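Lasso peptide isopeptidase AtxE2 (Asticcacaulis excentricus, PDB 5TXE) hydrolyses the isopeptide bond of the lasso peptides astexin-2 and astexin-3, turning the threaded substrates into linear peptides. Local coordinates at residues A[488-493]-A[583-588]; A[498-503]-A[533-538]; A[589-594]-A[619-624]. The protein carries 1 engineered substitution. All coordinates share one frame; numbering follows the deposited sequence.

How the contacts relate
All three contacts lie in the hydrolase domain and on the same side of the chain's centre. The centres of contacts 1 and 2 are 13 Å apart, and each is 18 Å from the centre of contact 3. Residues 583-588 run straight into 589-594, so contacts 1 and 3 share one piece of chain. The carbonyl O of Ala587 takes a probable hydrogen bond of 2.8 Å from Asn594 ND2. Helix 528-539 of contact 2 lies against both: Phe535 meets Trp493, and His534 meets Phe591. Contact 1 comes nearest the active site, with the Tyr490 side chain about 10 Å from those of Tyr438 and of Ala527, the engineered nucleophile position.

Contact 1 of 3, residues A[488-493]-A[583-588]; sequences AEYSNW and GPFWAA
The nearest CA atoms, those of Trp493 and Ala588, are 8.1 Å apart, and side chains fill most of the space between. The indole of Trp493 does most of this. Its NE1 gives a hydrogen bond of 2.8 Å to the carbonyl O of Phe585. The bond is almost straight, at 173°, and the oxygen lies near the indole plane. The carbonyl sees the donor tilted from its own plane. The same indole lies over one face of the Phe585 ring in an offset stack. The five-membered ring and the phenyl have centroids 4.6 Å apart, and their planes differ by 17°. Trp493 CZ2 and Phe585 CZ come to 3.4 Å.

Trp493 is the N-cap residue of helix 494-512, just after helix 482-490. The contact therefore ties the junction of two helices of the alpha/beta-hydrolase domain to the loop before helix 591-594. Phe585 has CG anti to its backbone N (chi1 177°), which carries the ring towards this junction. At the edge of its ring, Phe585 CE1 lies 3.8 Å from Tyr490 O. The CB of Ala588 adds a contact of 3.7 Å to Trp493 CD1. A leucine at Trp493 would probably leave Phe585 O without this donor and the phenyl face without its flat partner.

Contact 2 of 3, residues A[498-503]-A[533-538]; sequences NILHTL and VHFGLI
Helices 494-512 and 528-539 belong to the alpha/beta-hydrolase domain of the prolyl oligopeptidase family, and between 498-503 and 533-538 the touch is made by Leu500. This side chain reaches across to Phe535 and Gly536. At chi1 176° it extends opposite its own N, which carries the branch to the partner helix. The turn at chi2 (62°) then puts one methyl on Phe535 and the other on Gly536. Leu500 CD2 comes to the edge of the Phe535 ring, near the ring plane, and lies 4.0 Å from Phe535 CE2. Leu500 CD1 rests against the backbone of the other helix, 4.1 Å from Gly536 CA. Gly536 has no side chain, and the methyl meets its CA directly. The CA atoms of Leu500 and Gly536 are 6.5 Å apart, the nearest such pair across the two segments. All three touching residues are buried, and no hydrogen bond crosses between the segments.

The two helices are joined through strand 521-525 of the central mixed sheet. Helix 528-539 begins just after Ala527, the engineered residue at the nucleophile position, so it follows the nucleophile elbow of this fold. Phe467 of strand 463-467 touches Ile499, Thr502 and Leu503, while Ala546 of strand 545-548 touches Val533 and Leu537. The ring of Phe535 also meets Trp497 edge-to-face.

Within 498-503, the carbonyl O of Asn498 is gripped twice by Thr502. Thr502 OG1 donates to it at 2.6 Å, and Thr502 N bonds to it at 3.0 Å. The two donors reach the oxygen from opposite faces of the carbonyl plane. This holds the hydroxyl close to the helix backbone. Thr502 OG1 also bonds to Asn409 ND2, outside the helix.

Contact 3 of 3, residues A[589-594]-A[619-624]; sequences TSFVVN and TALQQA
This is a small apolar contact between the short helix 591-594 and helix 615-623, towards the outside of the hydrolase domain and away from the catalytic residues. Helix 615-623 lies between strands 602-607 and 628-633 in the chain, and the latter is an outermost strand of the central sheet. The backbones come close at Val592 and Ala620, whose CA atoms are 5.5 Å apart. Here the methyl CB of Ala620 rests against the main chain, 4.1 Å from Val592 CA. The side chain of Val592 starts away from the partner helix. Beside this pair, Phe591 CD2 meets Leu621 CD1 at 3.9 Å. In Leu621, chi1 of -70° with an extended chi2 of 168° brings CD1 to the phenyl ring. The same ring packs on Ile538 of helix 528-539.

Bonds within the segment, with Asp581 OD2 also on Ser590 OG, hold the start of the short helix. Ser590 is the N-cap, and its OG accepts from Val593 N at 3.0 Å with an N-H...O angle of 171°. Ser590 O accepts from Asn594 N and Asn594 ND2, from opposite faces of the carbonyl plane. Asn594 ND2 lies 2.9 Å from Ser590 O. No hydrogen bond spans the two segments, so their hold rests on the fit of methyls, phenyl and backbone, while polar bonds within 589-594 probably hold the turn that offers the Phe591 ring and the Val592 main chain.

Contact 1 of 3, residues A[488-493]-A[583-588]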
# COMPACT_ATOMS: atom_id res chain seq x y z
N ALA A 488 -19.38 8.04 11.04
CA ALA A 488 -19.32 7.84 12.49
C ALA A 488 -17.89 7.98 13.09
O ALA A 488 -17.72 8.54 14.17
CB ALA A 488 -19.87 6.48 12.87
N GLU A 489 -16.87 7.47 12.39
CA GLU A 489 -15.46 7.59 12.89
C GLU A 489 -14.94 9.05 12.98
O GLU A 489 -14.14 9.38 13.87
CB GLU A 489 -14.51 6.79 12.01
CG GLU A 489 -14.80 5.30 12.04
CD GLU A 489 -14.08 4.49 10.98
OE1 GLU A 489 -13.67 5.05 9.94
OE2 GLU A 489 -13.97 3.27 11.16
N TYR A 490 -15.40 9.90 12.06
CA TYR A 490 -14.95 11.29 12.03
C TYR A 490 -15.79 12.17 12.90
O TYR A 490 -15.40 13.28 13.19
CB TYR A 490 -14.94 11.85 10.61
CG TYR A 490 -13.70 11.44 9.83
CD1 TYR A 490 -12.52 12.19 9.93
CD2 TYR A 490 -13.68 10.31 9.05
CE1 TYR A 490 -11.37 11.83 9.23
CE2 TYR A 490 -12.54 9.95 8.35
CZ TYR A 490 -11.39 10.70 8.44
OH TYR A 490 -10.26 10.32 7.74
N SER A 491 -16.95 11.69 13.32
CA SER A 491 -17.80 12.49 14.14
C SER A 491 -17.04 12.85 15.39
O SER A 491 -16.63 11.97 16.17
CB SER A 491 -19.06 11.73 14.54
OG SER A 491 -19.67 12.44 15.57
N ASN A 492 -16.79 14.14 15.58
CA ASN A 492 -16.04 14.61 16.75
C ASN A 492 -14.63 14.02 16.85
O ASN A 492 -14.04 13.90 17.94
CB ASN A 492 -16.85 14.34 18.03
CG ASN A 492 -18.09 15.22 18.10
OD1 ASN A 492 -17.99 16.44 18.02
ND2 ASN A 492 -19.27 14.59 18.14
N TRP A 493 -14.13 13.60 15.69
CA TRP A 493 -12.84 12.97 15.61
C TRP A 493 -12.69 11.77 16.58
O TRP A 493 -11.63 11.51 17.10
CB TRP A 493 -11.76 14.00 15.90
CG TRP A 493 -11.69 15.12 14.84
CD1 TRP A 493 -12.20 16.39 14.92
CD2 TRP A 493 -11.07 15.02 13.55
NE1 TRP A 493 -11.90 17.09 13.79
CE2 TRP A 493 -11.23 16.26 12.93
CE3 TRP A 493 -10.38 14.02 12.89
CZ2 TRP A 493 -10.73 16.51 11.68
CZ3 TRP A 493 -9.89 14.26 11.63
CH2 TRP A 493 -10.06 15.50 11.05
N GLY A 583 -14.29 26.85 11.57
CA GLY A 583 -15.43 26.09 12.03
C GLY A 583 -15.00 25.03 13.05
O GLY A 583 -13.79 24.73 13.20
N PRO A 584 -15.97 24.49 13.77
CA PRO A 584 -15.65 23.60 14.90
C PRO A 584 -14.89 22.31 14.50
O PRO A 584 -14.03 21.86 15.24
CB PRO A 584 -17.01 23.26 15.48
CG PRO A 584 -17.99 23.56 14.37
CD PRO A 584 -17.41 24.73 13.64
N PHE A 585 -15.22 21.72 13.36
CA PHE A 585 -14.61 20.46 12.94
C PHE A 585 -13.11 20.62 12.74
O PHE A 585 -12.36 19.84 13.22
CB PHE A 585 -15.34 19.99 11.70
CG PHE A 585 -14.78 18.75 11.11
CD1 PHE A 585 -15.06 17.51 11.66
CD2 PHE A 585 -13.96 18.82 9.98
CE1 PHE A 585 -14.52 16.35 11.11
CE2 PHE A 585 -13.42 17.68 9.42
CZ PHE A 585 -13.68 16.45 9.99
N TRP A 586 -12.67 21.71 12.15
CA TRP A 586 -11.27 21.92 11.81
C TRP A 586 -10.38 22.36 12.98
O TRP A 586 -9.16 22.29 12.90
CB TRP A 586 -11.23 22.93 10.64
CG TRP A 586 -11.92 22.40 9.39
CD1 TRP A 586 -13.08 22.89 8.78
CD2 TRP A 586 -11.53 21.24 8.64
NE1 TRP A 586 -13.41 22.08 7.70
CE2 TRP A 586 -12.47 21.08 7.59
CE3 TRP A 586 -10.48 20.34 8.76
CZ2 TRP A 586 -12.37 20.05 6.67
CZ3 TRP A 586 -10.38 19.32 7.86
CH2 TRP A 586 -11.33 19.17 6.82
N ALA A 587 -10.97 22.81 14.08
CA ALA A 587 -10.17 23.30 15.22
C ALA A 587 -9.27 22.24 15.82
O ALA A 587 -8.22 22.56 16.41
CB ALA A 587 -11.11 23.80 16.30
N ALA A 588 -9.63 20.98 15.65
CA ALA A 588 -8.80 19.91 16.20
C ALA A 588 -7.59 19.58 15.37
O ALA A 588 -6.71 18.85 15.84
CB ALA A 588 -9.65 18.65 16.31

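Contact 2 of 3, residues A[498-503]-A[533-538]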
# COMPACT_ATOMS: atom_id res chain seq x y z
N ASN A 498 -9.11 7.65 19.42
CA ASN A 498 -8.78 6.24 19.73
C ASN A 498 -7.37 5.90 19.24
O ASN A 498 -6.59 5.16 19.90
CB ASN A 498 -9.79 5.31 19.04
CG ASN A 498 -9.43 3.81 19.17
OD1 ASN A 498 -9.13 3.30 20.26
ND2 ASN A 498 -9.48 3.10 18.03
N ILE A 499 -7.05 6.41 18.04
CA ILE A 499 -5.68 6.23 17.55
C ILE A 499 -4.64 6.90 18.44
O ILE A 499 -3.62 6.30 18.81
CB ILE A 499 -5.57 6.67 16.08
CG1 ILE A 499 -6.35 5.68 15.23
CG2 ILE A 499 -4.10 6.65 15.64
CD1 ILE A 499 -6.75 6.22 13.89
N LEU A 500 -4.88 8.14 18.77
CA LEU A 500 -3.89 8.87 19.57
C LEU A 500 -3.73 8.24 20.95
O LEU A 500 -2.59 8.08 21.46
CB LEU A 500 -4.30 10.30 19.71
CG LEU A 500 -3.40 11.15 20.59
CD1 LEU A 500 -2.00 11.25 20.07
CD2 LEU A 500 -3.96 12.54 20.70
N HIS A 501 -4.85 7.85 21.55
CA HIS A 501 -4.79 7.20 22.87
C HIS A 501 -4.09 5.90 22.78
O HIS A 501 -3.37 5.52 23.71
CB HIS A 501 -6.18 6.97 23.42
CG HIS A 501 -6.89 8.20 23.90
ND1 HIS A 501 -6.27 9.23 24.57
CD2 HIS A 501 -8.20 8.53 23.85
CE1 HIS A 501 -7.16 10.15 24.90
NE2 HIS A 501 -8.34 9.75 24.46
N THR A 502 -4.22 5.19 21.67
CA THR A 502 -3.47 3.93 21.51
C THR A 502 -2.00 4.17 21.43
O THR A 502 -1.23 3.45 22.01
CB THR A 502 -3.92 3.15 20.26
OG1 THR A 502 -5.32 2.92 20.34
CG2 THR A 502 -3.22 1.82 20.14
N LEU A 503 -1.58 5.21 20.73
CA LEU A 503 -0.16 5.53 20.71
C LEU A 503 0.36 5.90 22.10
O LEU A 503 1.47 5.51 22.46
CB LEU A 503 0.12 6.71 19.77
CG LEU A 503 0.01 6.37 18.28
CD1 LEU A 503 0.10 7.63 17.49
CD2 LEU A 503 1.11 5.39 17.86
N VAL A 533 -0.58 12.59 12.65
CA VAL A 533 0.44 13.52 13.08
C VAL A 533 -0.13 14.88 13.36
O VAL A 533 0.25 15.50 14.34
CB VAL A 533 1.50 13.73 12.03
CG1 VAL A 533 2.47 14.81 12.46
CG2 VAL A 533 2.26 12.42 11.81
N HIS A 534 -1.03 15.35 12.52
CA HIS A 534 -1.53 16.73 12.65
C HIS A 534 -2.36 16.79 13.92
O HIS A 534 -2.20 17.68 14.74
CB HIS A 534 -2.34 17.21 11.42
CG HIS A 534 -1.62 17.04 10.12
ND1 HIS A 534 -2.27 16.71 8.94
CD2 HIS A 534 -0.30 17.06 9.83
CE1 HIS A 534 -1.38 16.59 7.99
NE2 HIS A 534 -0.18 16.79 8.50
N PHE A 535 -3.24 15.82 14.04
CA PHE A 535 -4.08 15.67 15.26
C PHE A 535 -3.25 15.54 16.51
O PHE A 535 -3.54 16.14 17.53
CB PHE A 535 -4.99 14.42 15.12
CG PHE A 535 -6.09 14.35 16.12
CD1 PHE A 535 -7.27 15.04 15.91
CD2 PHE A 535 -5.92 13.68 17.33
CE1 PHE A 535 -8.29 15.00 16.84
CE2 PHE A 535 -6.94 13.59 18.26
CZ PHE A 535 -8.13 14.27 18.01
N GLY A 536 -2.20 14.76 16.42
CA GLY A 536 -1.35 14.48 17.57
C GLY A 536 -0.61 15.67 18.08
O GLY A 536 -0.39 15.81 19.32
N LEU A 537 -0.16 16.53 17.17
CA LEU A 537 0.68 17.66 17.59
C LEU A 537 -0.19 18.74 18.21
O LEU A 537 0.27 19.57 18.94
CB LEU A 537 1.46 18.25 16.43
CG LEU A 537 2.46 17.34 15.77
CD1 LEU A 537 3.28 18.11 14.74
CD2 LEU A 537 3.39 16.71 16.77
N ILE A 538 -1.46 18.73 17.89
CA ILE A 538 -2.36 19.73 18.43
C ILE A 538 -3.00 19.27 19.72
O ILE A 538 -3.24 20.07 20.59
CB ILE A 538 -3.45 20.08 17.41
CG1 ILE A 538 -2.82 20.94 16.30
CG2 ILE A 538 -4.64 20.82 18.04
CD1 ILE A 538 -3.65 20.89 15.05

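Contact 3 of 3, residues A[589-594]-A[619-624]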
# COMPACT_ATOMS: atom_id res chain seq x y z
N THR A 589 -7.55 20.05 14.11
CA THR A 589 -6.45 19.66 13.19
C THR A 589 -5.80 20.77 12.33
O THR A 589 -4.70 20.54 11.86
CB THR A 589 -6.90 18.60 12.16
OG1 THR A 589 -7.97 19.14 11.37
CG2 THR A 589 -7.35 17.31 12.83
N SER A 590 -6.43 21.92 12.16
CA SER A 590 -5.92 22.95 11.28
C SER A 590 -4.69 23.61 11.87
O SER A 590 -4.73 24.10 13.01
CB SER A 590 -6.95 24.01 10.96
OG SER A 590 -6.29 25.19 10.53
N PHE A 591 -3.61 23.61 11.10
CA PHE A 591 -2.42 24.34 11.51
C PHE A 591 -2.55 25.86 11.37
O PHE A 591 -1.85 26.62 12.05
CB PHE A 591 -1.17 23.87 10.76
CG PHE A 591 -0.66 22.52 11.18
CD1 PHE A 591 -1.17 21.85 12.27
CD2 PHE A 591 0.36 21.94 10.49
CE1 PHE A 591 -0.64 20.62 12.65
CE2 PHE A 591 0.87 20.71 10.83
CZ PHE A 591 0.37 20.04 11.91
N VAL A 592 -3.45 26.32 10.53
CA VAL A 592 -3.70 27.76 10.47
C VAL A 592 -4.35 28.22 11.81
O VAL A 592 -3.86 29.13 12.45
CB VAL A 592 -4.62 28.14 9.26
CG1 VAL A 592 -4.96 29.65 9.23
CG2 VAL A 592 -3.93 27.77 7.98
N VAL A 593 -5.42 27.55 12.22
CA VAL A 593 -6.08 27.85 13.51
C VAL A 593 -5.11 27.73 14.68
O VAL A 593 -5.07 28.62 15.52
CB VAL A 593 -7.29 26.93 13.70
CG1 VAL A 593 -7.90 27.05 15.10
CG2 VAL A 593 -8.33 27.22 12.62
N ASN A 594 -4.29 26.68 14.72
CA ASN A 594 -3.49 26.37 15.90
C ASN A 594 -2.02 26.68 15.78
O ASN A 594 -1.25 26.35 16.67
CB ASN A 594 -3.63 24.88 16.19
CG ASN A 594 -5.06 24.52 16.58
OD1 ASN A 594 -5.50 24.94 17.64
ND2 ASN A 594 -5.79 23.77 15.73
N THR A 619 2.69 28.85 6.32
CA THR A 619 2.92 30.29 6.41
C THR A 619 2.50 30.79 7.79
O THR A 619 3.17 31.64 8.36
CB THR A 619 2.16 31.00 5.31
OG1 THR A 619 2.57 30.47 4.02
CG2 THR A 619 2.36 32.47 5.37
N ALA A 620 1.42 30.24 8.35
CA ALA A 620 0.97 30.65 9.70
C ALA A 620 1.99 30.22 10.73
O ALA A 620 2.34 30.99 11.62
CB ALA A 620 -0.39 30.09 10.00
N LEU A 621 2.53 29.02 10.56
CA LEU A 621 3.57 28.55 11.44
C LEU A 621 4.81 29.37 11.38
O LEU A 621 5.39 29.69 12.46
CB LEU A 621 3.92 27.10 11.14
CG LEU A 621 2.81 26.10 11.53
CD1 LEU A 621 3.11 24.74 10.93
CD2 LEU A 621 2.69 25.93 13.06
N GLN A 622 5.28 29.72 10.17
CA GLN A 622 6.48 30.59 10.07
C GLN A 622 6.21 31.94 10.68
O GLN A 622 7.02 32.48 11.42
CB GLN A 622 6.94 30.83 8.65
CG GLN A 622 7.67 29.67 8.06
CD GLN A 622 8.61 30.08 6.90
OE1 GLN A 622 8.29 30.94 6.09
NE2 GLN A 622 9.78 29.45 6.85
N GLN A 623 5.09 32.51 10.37
CA GLN A 623 4.72 33.79 10.93
C GLN A 623 4.68 33.73 12.47
O GLN A 623 5.01 34.71 13.14
CB GLN A 623 3.38 34.14 10.39
CG GLN A 623 2.75 35.42 10.93
CD GLN A 623 2.66 36.51 9.86
OE1 GLN A 623 3.27 36.41 8.78
NE2 GLN A 623 1.91 37.56 10.17
N ALA A 624 4.25 32.62 13.04
CA ALA A 624 4.23 32.48 14.49
C ALA A 624 5.58 32.01 15.00
O ALA A 624 5.69 31.65 16.13
CB ALA A 624 3.14 31.53 14.90